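Local coordinates for protein 3-hydroxyisobutyrate dehydrogenase (Salmonella typhimurium, PDB 3G0O) that probably oxidises L-threonate to 2-dehydro-L-erythronate, using NAD(+) in preference to NADP(+), at residues A[33-37]-A[61-65]. Residues are numbered along the deposited sequence.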
# COMPACT_ATOMS: atom_id res chain seq x y z
N THR A 33 -5.43 8.22 -34.57
CA THR A 33 -4.35 8.51 -33.63
C THR A 33 -3.00 8.95 -34.19
O THR A 33 -2.46 8.33 -35.11
CB THR A 33 -4.14 7.28 -32.72
OG1 THR A 33 -5.39 6.89 -32.15
CG2 THR A 33 -3.14 7.58 -31.60
N TRP A 34 -2.47 10.02 -33.61
CA TRP A 34 -1.17 10.57 -34.00
C TRP A 34 -0.30 10.53 -32.74
O TRP A 34 -0.81 10.66 -31.63
CB TRP A 34 -1.30 12.02 -34.46
CG TRP A 34 -2.23 12.23 -35.61
CD1 TRP A 34 -3.60 12.26 -35.57
CD2 TRP A 34 -1.87 12.46 -36.98
NE1 TRP A 34 -4.11 12.49 -36.83
CE2 TRP A 34 -3.07 12.62 -37.71
CE3 TRP A 34 -0.65 12.54 -37.65
CZ2 TRP A 34 -3.08 12.86 -39.09
CZ3 TRP A 34 -0.65 12.79 -39.03
CH2 TRP A 34 -1.86 12.94 -39.73
N GLY A 35 1.01 10.36 -32.93
CA GLY A 35 1.92 10.32 -31.80
C GLY A 35 3.15 11.20 -31.99
O GLY A 35 3.58 11.43 -33.12
N ALA A 36 3.71 11.69 -30.89
CA ALA A 36 4.89 12.53 -30.96
C ALA A 36 5.83 12.20 -29.81
O ALA A 36 5.44 12.26 -28.64
CB ALA A 36 4.51 14.00 -30.90
N ASP A 37 7.07 11.84 -30.14
CA ASP A 37 8.07 11.50 -29.13
C ASP A 37 9.45 11.48 -29.79
O ASP A 37 9.58 11.14 -30.97
CB ASP A 37 7.79 10.13 -28.53
CG ASP A 37 8.54 9.90 -27.22
OD1 ASP A 37 8.08 10.40 -26.17
OD2 ASP A 37 9.60 9.24 -27.24
N PHE A 61 0.94 17.56 -36.99
CA PHE A 61 -0.49 17.27 -36.92
C PHE A 61 -1.33 18.10 -35.95
O PHE A 61 -2.55 17.98 -35.93
CB PHE A 61 -0.68 15.78 -36.61
CG PHE A 61 -0.02 15.33 -35.34
CD1 PHE A 61 -0.56 15.65 -34.09
CD2 PHE A 61 1.16 14.59 -35.37
CE1 PHE A 61 0.06 15.25 -32.91
CE2 PHE A 61 1.79 14.18 -34.20
CZ PHE A 61 1.24 14.51 -32.96
N ALA A 62 -0.68 18.96 -35.16
CA ALA A 62 -1.40 19.79 -34.19
C ALA A 62 -2.54 20.58 -34.83
O ALA A 62 -3.56 20.85 -34.18
CB ALA A 62 -0.43 20.74 -33.51
N GLY A 63 -2.37 20.95 -36.09
CA GLY A 63 -3.39 21.71 -36.78
C GLY A 63 -4.65 20.96 -37.17
O GLY A 63 -5.62 21.59 -37.62
N VAL A 64 -4.68 19.64 -37.01
CA VAL A 64 -5.86 18.88 -37.39
C VAL A 64 -6.50 18.07 -36.27
O VAL A 64 -7.63 17.59 -36.41
CB VAL A 64 -5.56 17.90 -38.55
CG1 VAL A 64 -4.98 18.66 -39.72
CG2 VAL A 64 -4.62 16.80 -38.08
N VAL A 65 -5.79 17.90 -35.16
CA VAL A 65 -6.33 17.11 -34.06
C VAL A 65 -7.48 17.80 -33.33
O VAL A 65 -7.52 19.02 -33.21
CB VAL A 65 -5.24 16.76 -33.01
CG1 VAL A 65 -4.19 15.86 -33.64
CG2 VAL A 65 -4.61 18.03 -32.46
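F61 drops its ring into the shallow hollow that strand 32-36 forms between W34 and A36, whose CA-to-CB bonds both point toward the loop. The fit is reciprocal: W34 CB lies 3.5 Å from the F61 ring centroid, over its face, and F61 CB 3.7 Å from the centroid of the W34 six-membered ring. Both are CH-pi contacts, CB methylene against flat ring, and an aromatic residue supplies each part. At the far end the small methyl of A36 lets the phenyl tip in, A36 CB 3.9 Å from F61 CZ. G35 presents backbone, a CB here pointing away, and G35 O lies 3.5 Å from F61 CE2 at the ring edge. In this Rossmann-type domain the connection from strand 53-55 to strand 67-70 passes back over strand 32-36, where its F61 packs on W34. Further along the indole, branched V65 and V64 add methyl bumps: V65 CG1 4.1 Å from W34 CD1, V64 CG2 4.3 Å from W34 CZ2. W34 NE1 is hydrogen-bonded to H9 on strand 9-13.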